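Local coordinates for DUF5636 domain-containing protein (Legionella pneumophila subsp. pneumophila str. Philadelphia 1, PDB 4RD8) that is of unknown function but belongs to the DUF5636 family and folds as a mainly helical chain without strands, at residues N36-M39 and A43-E46; T56-E61 and I79-T84; Y175-W180 and I184-E189. The protein carries 3 engineered substitutions. All blocks are in the same frame, centred on the assembly; numbering follows the deposited sequence.

In the fold
Three contacts, one apolar, one ionic and one mixed, illustrate how this mainly helical protein, whose binding partners and active site, if any, are unknown, is held together. Contacts 1 and 2 share helix 41-61: contact 1 joins its start to the end of helix 25-38, and contact 2 ties its far end to helix 69-85, with centres 21 Å apart and nearest atoms about 11 Å apart. Contact 3, at helix 179-184 and the loop after it, has its centre 17 Å from that of contact 1 and meets it through Leu-38 CD1 and Ile-184 CG2, 3.9 Å apart. Contacts 2 and 3 lie on opposite sides of the chain's centre, their centres 29 Å apart.

Contact 1. Residues N36-M39 and A43-E46; sequences NYLM and AVNE
Ala-43 opens the contact by directing its methyl at Tyr-37, where CB lies 3.8 Å from CE1 of the tyrosine, approaching the ring obliquely. Val-44 follows and does more of the work. Its CG2 methyl sits over one face of the same ring, 4.2 Å from the centroid of Tyr-37 and 17° off the ring normal, a CH-pi contact displaced toward the rim. This branch is placed there because CG2 stands anti to the carbonyl carbon of Val-44, while CG1 takes the position anti to N (chi1 169°). The same methyl comes within 3.5 Å of Tyr-37 O and 3.9 Å of Leu-38 CA, and CD2 of Leu-38 adds a looser apolar touch. The two segments flank a tight turn between two consecutive helices, in which the end of helix 25-38 is folded against the start of helix 41-61. Leu-137 of helix 130-144 touches both Tyr-37 and Val-44, and the tyrosine ring also meets Phe-148. The phenol oxygen is hydrogen-bonded to Gln-47, one turn beyond Ala-43. The junction thus rests on methyl-to-ring and methyl-to-backbone packing, while the one polar group of the buried ring finds its partner farther along the second helix.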
loop_
_atom_site.group_PDB
_atom_site.type_symbol
_atom_site.label_atom_id
_atom_site.label_comp_id
_atom_site.label_asym_id
_atom_site.label_seq_id
_atom_site.Cartn_x
_atom_site.Cartn_y
_atom_site.Cartn_z
ATOM N N ASN A 36 0.528 -10.534 8.415
ATOM C CA ASN A 36 0.634 -10.492 9.865
ATOM C C ASN A 36 0.947 -9.091 10.384
ATOM O O ASN A 36 0.565 -8.741 11.498
ATOM C CB ASN A 36 1.686 -11.494 10.354
ATOM C CG ASN A 36 1.199 -12.929 10.290
ATOM O OD1 ASN A 36 -0.005 -13.186 10.233
ATOM N ND2 ASN A 36 2.135 -13.873 10.312
ATOM N N TYR A 37 1.649 -8.310 9.569
ATOM C CA TYR A 37 1.997 -6.935 9.906
ATOM C C TYR A 37 0.760 -6.035 9.810
ATOM O O TYR A 37 0.413 -5.338 10.758
ATOM C CB TYR A 37 3.136 -6.435 8.996
ATOM C CG TYR A 37 3.339 -4.929 9.033
ATOM C CD1 TYR A 37 3.806 -4.296 10.179
ATOM C CD2 TYR A 37 3.053 -4.147 7.923
ATOM C CE1 TYR A 37 3.985 -2.918 10.215
ATOM C CE2 TYR A 37 3.222 -2.776 7.948
ATOM C CZ TYR A 37 3.692 -2.167 9.091
ATOM O OH TYR A 37 3.856 -0.804 9.115
ATOM N N LEU A 38 0.071 -6.082 8.679
ATOM C CA LEU A 38 -1.112 -5.237 8.480
ATOM C C LEU A 38 -2.267 -5.525 9.446
ATOM O O LEU A 38 -3.088 -4.645 9.707
ATOM C CB LEU A 38 -1.598 -5.327 7.022
ATOM C CG LEU A 38 -0.588 -4.821 5.987
ATOM C CD1 LEU A 38 -1.121 -5.026 4.578
ATOM C CD2 LEU A 38 -0.232 -3.347 6.210
HETATM N N MSE A 39 -2.331 -6.746 9.979
HETATM C CA MSE A 39 -3.338 -7.096 10.978
HETATM C C MSE A 39 -2.973 -6.548 12.346
HETATM O O MSE A 39 -3.786 -6.562 13.262
HETATM C CB MSE A 39 -3.492 -8.616 11.105
HETATM C CG MSE A 39 -3.970 -9.326 9.862
HETATM SE SE MSE A 39 -3.999 -11.270 10.113
HETATM C CE MSE A 39 -2.974 -11.369 11.768
ATOM N N ALA A 43 1.801 -2.237 15.325
ATOM C CA ALA A 43 2.947 -2.141 14.429
ATOM C C ALA A 43 2.711 -1.131 13.292
ATOM O O ALA A 43 3.592 -0.332 12.969
ATOM C CB ALA A 43 3.288 -3.516 13.863
ATOM N N VAL A 44 1.529 -1.173 12.685
ATOM C CA VAL A 44 1.196 -0.252 11.603
ATOM C C VAL A 44 1.294 1.210 12.048
ATOM O O VAL A 44 1.816 2.046 11.313
ATOM C CB VAL A 44 -0.205 -0.549 11.008
ATOM C CG1 VAL A 44 -0.644 0.578 10.082
ATOM C CG2 VAL A 44 -0.196 -1.880 10.243
ATOM N N ASN A 45 0.802 1.509 13.249
ATOM C CA ASN A 45 0.865 2.869 13.789
ATOM C C ASN A 45 2.287 3.419 13.810
ATOM O O ASN A 45 2.505 4.617 13.594
ATOM C CB ASN A 45 0.263 2.940 15.201
ATOM C CG ASN A 45 -1.251 3.006 15.187
ATOM O OD1 ASN A 45 -1.857 3.298 14.150
ATOM N ND2 ASN A 45 -1.873 2.754 16.343
ATOM N N GLU A 46 3.252 2.542 14.074
ATOM C CA GLU A 46 4.648 2.958 14.140
ATOM C C GLU A 46 5.111 3.516 12.795
ATOM O O GLU A 46 5.783 4.543 12.749
ATOM C CB GLU A 46 5.541 1.804 14.608
ATOM C CG GLU A 46 5.239 1.347 16.039
ATOM C CD GLU A 46 6.153 0.236 16.521
ATOM O OE1 GLU A 46 6.776 -0.427 15.670
ATOM O OE2 GLU A 46 6.254 0.028 17.754
#

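Contact 2. Residues T56-E61 and I79-T84; sequences TMRLKE and IQEILT
Arg-58 and Glu-81 meet end-on in a two-pronged salt bridge, each terminal nitrogen of the guanidinium taking one carboxylate oxygen. The shorter prong runs from Arg-58 NH2 to Glu-81 OE2, at 2.6 Å with an N-H...O angle of 162°, and the oxygen lies in the guanidinium plane at its edge. The second, from Arg-58 NH1 to Glu-81 OE1, is 3.0 Å long, and here the oxygen is tilted from that plane. The two flat groups are not coplanar: their planes stand 57° apart, and both nitrogens approach from above the carboxylate plane. The pairing is therefore a twisted version of the familiar bidentate arginine-carboxylate bridge.

Long side chains make it possible. No CA atoms of the two segments come closer than the 11.9 Å between Arg-58 CA and Ile-79 CA, and the distance between the helices is crossed jointly by Arg-58, extended from CG to NE, and Glu-81, which comes from the opposite direction and is likewise extended beyond CG. The bridge connects the last turns of helix 41-61 with helix 69-85, two helices consecutive in the chain, and lies at the surface of the helical fold.

Further bonds steady the guanidinium. Arg-58 NE donates to Gln-74 of helix 69-85, and NH2 has a weak bond to Thr-77, so the group is held by the same helix that supplies Glu-81. On that helix the hydroxyl of Thr-84 donates to Gln-80 O, 2.8 Å from OG1, while Thr-84 N reaches the same oxygen from the other face of its carbonyl plane. Apolar neighbours on the two helices pack elsewhere: Leu-59 on Ala-71 and on Val-212 of helix 211-218, and Ile-79 and Ile-82 on helix 130-144.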
loop_
_atom_site.group_PDB
_atom_site.type_symbol
_atom_site.label_atom_id
_atom_site.label_comp_id
_atom_site.label_asym_id
_atom_site.label_seq_id
_atom_site.Cartn_x
_atom_site.Cartn_y
_atom_site.Cartn_z
ATOM N N THR A 56 5.627 15.907 7.883
ATOM C CA THR A 56 5.741 17.110 8.708
ATOM C C THR A 56 7.054 17.830 8.428
ATOM O O THR A 56 7.093 19.057 8.286
ATOM C CB THR A 56 5.688 16.766 10.210
ATOM O OG1 THR A 56 4.430 16.152 10.516
ATOM C CG2 THR A 56 5.860 18.014 11.049
HETATM N N MSE A 57 8.130 17.053 8.365
HETATM C CA MSE A 57 9.460 17.561 8.044
HETATM C C MSE A 57 9.453 18.261 6.691
HETATM O O MSE A 57 10.002 19.349 6.521
HETATM C CB MSE A 57 10.438 16.389 7.965
HETATM C CG MSE A 57 11.538 16.399 9.001
HETATM SE SE MSE A 57 13.000 15.265 8.394
HETATM C CE MSE A 57 13.270 16.048 6.634
ATOM N N ARG A 58 8.826 17.599 5.727
ATOM C CA ARG A 58 8.776 18.048 4.344
ATOM C C ARG A 58 8.047 19.378 4.191
ATOM O O ARG A 58 8.570 20.311 3.580
ATOM C CB ARG A 58 8.078 16.974 3.517
ATOM C CG ARG A 58 8.415 16.964 2.055
ATOM C CD ARG A 58 7.838 15.711 1.415
ATOM N NE ARG A 58 8.088 15.661 -0.020
ATOM C CZ ARG A 58 9.048 14.940 -0.586
ATOM N NH1 ARG A 58 9.854 14.197 0.161
ATOM N NH2 ARG A 58 9.193 14.962 -1.901
ATOM N N LEU A 59 6.846 19.460 4.762
ATOM C CA LEU A 59 6.040 20.681 4.708
ATOM C C LEU A 59 6.763 21.865 5.334
ATOM O O LEU A 59 6.793 22.959 4.764
ATOM C CB LEU A 59 4.700 20.469 5.414
ATOM C CG LEU A 59 3.758 19.400 4.861
ATOM C CD1 LEU A 59 2.454 19.404 5.642
ATOM C CD2 LEU A 59 3.497 19.632 3.387
ATOM N N LYS A 60 7.342 21.640 6.508
ATOM C CA LYS A 60 8.011 22.702 7.257
ATOM C C LYS A 60 9.210 23.254 6.497
ATOM O O LYS A 60 9.416 24.465 6.448
ATOM C CB LYS A 60 8.453 22.195 8.633
ATOM C CG LYS A 60 7.313 21.942 9.610
ATOM C CD LYS A 60 7.809 21.293 10.896
ATOM N N GLU A 61 9.995 22.358 5.907
ATOM C CA GLU A 61 11.170 22.753 5.133
ATOM C C GLU A 61 10.781 23.683 3.982
ATOM O O GLU A 61 11.523 24.601 3.636
ATOM C CB GLU A 61 11.901 21.511 4.604
ATOM C CG GLU A 61 13.243 21.792 3.944
ATOM C CD GLU A 61 14.154 20.572 3.930
ATOM N N ILE A 79 5.179 9.824 -1.057
ATOM C CA ILE A 79 4.719 8.464 -1.333
ATOM C C ILE A 79 5.480 7.865 -2.530
ATOM O O ILE A 79 5.965 6.725 -2.459
ATOM C CB ILE A 79 3.187 8.428 -1.569
ATOM C CG1 ILE A 79 2.450 8.623 -0.225
ATOM C CG2 ILE A 79 2.770 7.128 -2.250
ATOM C CD1 ILE A 79 0.978 9.019 -0.362
ATOM N N GLN A 80 5.613 8.637 -3.610
ATOM C CA GLN A 80 6.335 8.156 -4.789
ATOM C C GLN A 80 7.808 7.842 -4.500
ATOM O O GLN A 80 8.352 6.872 -5.032
ATOM C CB GLN A 80 6.247 9.138 -5.965
ATOM C CG GLN A 80 6.898 8.575 -7.230
ATOM C CD GLN A 80 6.272 7.244 -7.661
ATOM O OE1 GLN A 80 5.121 7.210 -8.097
ATOM N NE2 GLN A 80 7.020 6.145 -7.524
ATOM N N GLU A 81 8.458 8.665 -3.681
ATOM C CA GLU A 81 9.863 8.420 -3.354
ATOM C C GLU A 81 10.042 7.097 -2.605
ATOM O O GLU A 81 10.958 6.326 -2.902
ATOM C CB GLU A 81 10.459 9.596 -2.570
ATOM C CG GLU A 81 10.547 10.876 -3.396
ATOM C CD GLU A 81 10.858 12.107 -2.568
ATOM O OE1 GLU A 81 11.246 11.973 -1.384
ATOM O OE2 GLU A 81 10.715 13.223 -3.114
ATOM N N ILE A 82 9.158 6.834 -1.644
ATOM C CA ILE A 82 9.201 5.580 -0.900
ATOM C C ILE A 82 8.988 4.404 -1.845
ATOM O O ILE A 82 9.697 3.403 -1.779
ATOM C CB ILE A 82 8.142 5.564 0.223
ATOM C CG1 ILE A 82 8.520 6.606 1.282
ATOM C CG2 ILE A 82 8.043 4.175 0.848
ATOM C CD1 ILE A 82 7.405 6.925 2.268
ATOM N N LEU A 83 8.018 4.538 -2.741
ATOM C CA LEU A 83 7.716 3.479 -3.697
ATOM C C LEU A 83 8.867 3.249 -4.654
ATOM O O LEU A 83 9.220 2.112 -4.939
ATOM C CB LEU A 83 6.448 3.797 -4.495
ATOM C CG LEU A 83 5.156 3.755 -3.679
ATOM C CD1 LEU A 83 3.997 4.170 -4.584
ATOM C CD2 LEU A 83 4.935 2.360 -3.101
ATOM N N THR A 84 9.450 4.329 -5.152
ATOM C CA THR A 84 10.582 4.214 -6.062
ATOM C C THR A 84 11.759 3.464 -5.429
ATOM O O THR A 84 12.380 2.612 -6.075
ATOM C CB THR A 84 11.032 5.586 -6.547
ATOM O OG1 THR A 84 9.935 6.206 -7.229
ATOM C CG2 THR A 84 12.212 5.447 -7.502
#

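Contact 3. Residues Y175-W180 and I184-E189; sequences YPFTCW and IDKLGE
Trp-180 meets Ile-184 and Asp-185 with two different parts of its indole. CD1 of Ile-184 sits above the six-membered ring, 3.6 Å from the centroid of that Trp-180 ring and just 1° off its normal, a CH-pi contact almost exactly over the ring centre. At the ring edge, Trp-180 NE1 donates to Asp-185 OD2 over 3.1 Å; the oxygen lies in the indole plane, but the donor comes to it from above the carboxylate plane. A second ring is engaged alongside: Lys-186 covers one face of Phe-177, its NZ 3.8 Å from the ring centroid in a cation-pi contact and CE close to the normal. Bends at chi2 (62°) and chi4 of the lysine fold its chain over that ring.

The backbone sets these groups in place. Ile-184 N donates to Trp-180 O at 3.0 Å, an i+4 to i backbone bond, and the chain runs on through an inverse gamma turn centred on Lys-186 and a type II turn from Lys-186 to Glu-189. At the other end Thr-178 is the N-cap, its hydroxyl bonded to Asp-181 N. Outside, Asp-185 OD1 forms a salt bridge with Arg-122, while His-131 and Phe-106 meet the indole edge-to-face. The buried carboxylate thus has at least an indole N-H and a guanidinium as partners, which would probably stabilise its charged form.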
loop_
_atom_site.group_PDB
_atom_site.type_symbol
_atom_site.label_atom_id
_atom_site.label_comp_id
_atom_site.label_asym_id
_atom_site.label_seq_id
_atom_site.Cartn_x
_atom_site.Cartn_y
_atom_site.Cartn_z
ATOM N N TYR A 175 -11.011 -19.912 -5.073
ATOM C CA TYR A 175 -11.120 -19.100 -3.873
ATOM C C TYR A 175 -11.654 -17.741 -4.304
ATOM O O TYR A 175 -11.212 -17.194 -5.309
ATOM C CB TYR A 175 -9.727 -18.947 -3.250
ATOM C CG TYR A 175 -9.714 -18.473 -1.816
ATOM C CD1 TYR A 175 -10.477 -19.106 -0.851
ATOM C CD2 TYR A 175 -8.910 -17.410 -1.425
ATOM C CE1 TYR A 175 -10.463 -18.678 0.460
ATOM C CE2 TYR A 175 -8.889 -16.978 -0.109
ATOM C CZ TYR A 175 -9.665 -17.617 0.824
ATOM O OH TYR A 175 -9.649 -17.197 2.131
ATOM N N PRO A 176 -12.614 -17.190 -3.550
ATOM C CA PRO A 176 -13.212 -15.925 -3.992
ATOM C C PRO A 176 -12.299 -14.707 -3.892
ATOM O O PRO A 176 -12.641 -13.666 -4.449
ATOM C CB PRO A 176 -14.441 -15.766 -3.074
ATOM C CG PRO A 176 -14.213 -16.710 -1.932
ATOM C CD PRO A 176 -13.390 -17.833 -2.476
ATOM N N PHE A 177 -11.162 -14.829 -3.216
ATOM C CA PHE A 177 -10.269 -13.696 -3.028
ATOM C C PHE A 177 -8.933 -13.944 -3.716
ATOM O O PHE A 177 -8.415 -15.059 -3.685
ATOM C CB PHE A 177 -10.051 -13.449 -1.531
ATOM C CG PHE A 177 -11.324 -13.380 -0.749
ATOM C CD1 PHE A 177 -12.076 -12.215 -0.727
ATOM C CD2 PHE A 177 -11.795 -14.491 -0.058
ATOM C CE1 PHE A 177 -13.275 -12.160 -0.016
ATOM C CE2 PHE A 177 -12.983 -14.436 0.651
ATOM C CZ PHE A 177 -13.722 -13.270 0.675
ATOM N N THR A 178 -8.383 -12.901 -4.336
ATOM C CA THR A 178 -7.041 -12.966 -4.907
ATOM C C THR A 178 -6.035 -12.673 -3.806
ATOM O O THR A 178 -6.413 -12.218 -2.725
ATOM C CB THR A 178 -6.842 -11.938 -6.035
ATOM O OG1 THR A 178 -6.964 -10.609 -5.504
ATOM C CG2 THR A 178 -7.882 -12.137 -7.131
ATOM N N CYS A 179 -4.758 -12.938 -4.069
ATOM C CA CYS A 179 -3.723 -12.617 -3.094
ATOM C C CYS A 179 -3.696 -11.106 -2.840
ATOM O O CYS A 179 -3.459 -10.657 -1.712
ATOM C CB CYS A 179 -2.355 -13.096 -3.588
ATOM S SG CYS A 179 -1.084 -13.224 -2.287
ATOM N N TRP A 180 -3.928 -10.330 -3.893
ATOM C CA TRP A 180 -4.088 -8.885 -3.743
ATOM C C TRP A 180 -5.169 -8.597 -2.697
ATOM O O TRP A 180 -4.928 -7.860 -1.744
ATOM C CB TRP A 180 -4.451 -8.262 -5.087
ATOM C CG TRP A 180 -4.892 -6.824 -5.027
ATOM C CD1 TRP A 180 -6.137 -6.354 -4.696
ATOM C CD2 TRP A 180 -4.104 -5.675 -5.357
ATOM N NE1 TRP A 180 -6.159 -4.985 -4.776
ATOM C CE2 TRP A 180 -4.926 -4.540 -5.182
ATOM C CE3 TRP A 180 -2.781 -5.496 -5.773
ATOM C CZ2 TRP A 180 -4.466 -3.238 -5.412
ATOM C CZ3 TRP A 180 -2.324 -4.206 -6.004
ATOM C CH2 TRP A 180 -3.165 -3.093 -5.823
ATOM N N ILE A 184 -4.250 -6.686 0.902
ATOM C CA ILE A 184 -4.460 -5.245 0.972
ATOM C C ILE A 184 -5.823 -4.786 0.486
ATOM O O ILE A 184 -6.065 -3.589 0.372
ATOM C CB ILE A 184 -3.375 -4.482 0.173
ATOM C CG1 ILE A 184 -3.418 -4.911 -1.301
ATOM C CG2 ILE A 184 -1.983 -4.682 0.806
ATOM C CD1 ILE A 184 -2.520 -4.119 -2.207
ATOM N N ASP A 185 -6.719 -5.721 0.176
ATOM C CA ASP A 185 -8.057 -5.325 -0.271
ATOM C C ASP A 185 -9.132 -6.200 0.389
ATOM O O ASP A 185 -10.138 -6.545 -0.235
ATOM C CB ASP A 185 -8.149 -5.393 -1.804
ATOM C CG ASP A 185 -8.845 -4.192 -2.413
ATOM O OD1 ASP A 185 -9.254 -3.286 -1.666
ATOM O OD2 ASP A 185 -8.971 -4.146 -3.658
ATOM N N LYS A 186 -8.903 -6.538 1.660
ATOM C CA LYS A 186 -9.777 -7.469 2.392
ATOM C C LYS A 186 -10.878 -6.717 3.125
ATOM O O LYS A 186 -10.841 -6.563 4.349
ATOM C CB LYS A 186 -8.969 -8.314 3.389
ATOM C CG LYS A 186 -9.633 -9.630 3.799
ATOM C CD LYS A 186 -9.825 -10.549 2.580
ATOM C CE LYS A 186 -10.423 -11.902 2.966
ATOM N NZ LYS A 186 -11.862 -11.828 3.342
ATOM N N LEU A 187 -11.864 -6.256 2.363
ATOM C CA LEU A 187 -12.967 -5.484 2.913
ATOM C C LEU A 187 -13.672 -6.261 4.013
ATOM O O LEU A 187 -13.885 -7.470 3.891
ATOM C CB LEU A 187 -13.966 -5.133 1.815
ATOM C CG LEU A 187 -13.427 -4.198 0.740
ATOM C CD1 LEU A 187 -14.549 -3.765 -0.198
ATOM C CD2 LEU A 187 -12.795 -2.994 1.395
ATOM N N GLY A 188 -14.012 -5.563 5.090
ATOM C CA GLY A 188 -14.694 -6.182 6.207
ATOM C C GLY A 188 -13.799 -6.419 7.410
ATOM O O GLY A 188 -14.297 -6.565 8.525
ATOM N N GLU A 189 -12.484 -6.477 7.192
ATOM C CA GLU A 189 -11.551 -6.655 8.305
ATOM C C GLU A 189 -11.400 -5.370 9.114
ATOM O O GLU A 189 -11.466 -4.267 8.565
ATOM C CB GLU A 189 -10.172 -7.108 7.818
ATOM C CG GLU A 189 -10.142 -8.443 7.082
ATOM C CD GLU A 189 -10.504 -9.639 7.959
ATOM O OE1 GLU A 189 -10.687 -9.476 9.187
ATOM O OE2 GLU A 189 -10.600 -10.759 7.409
#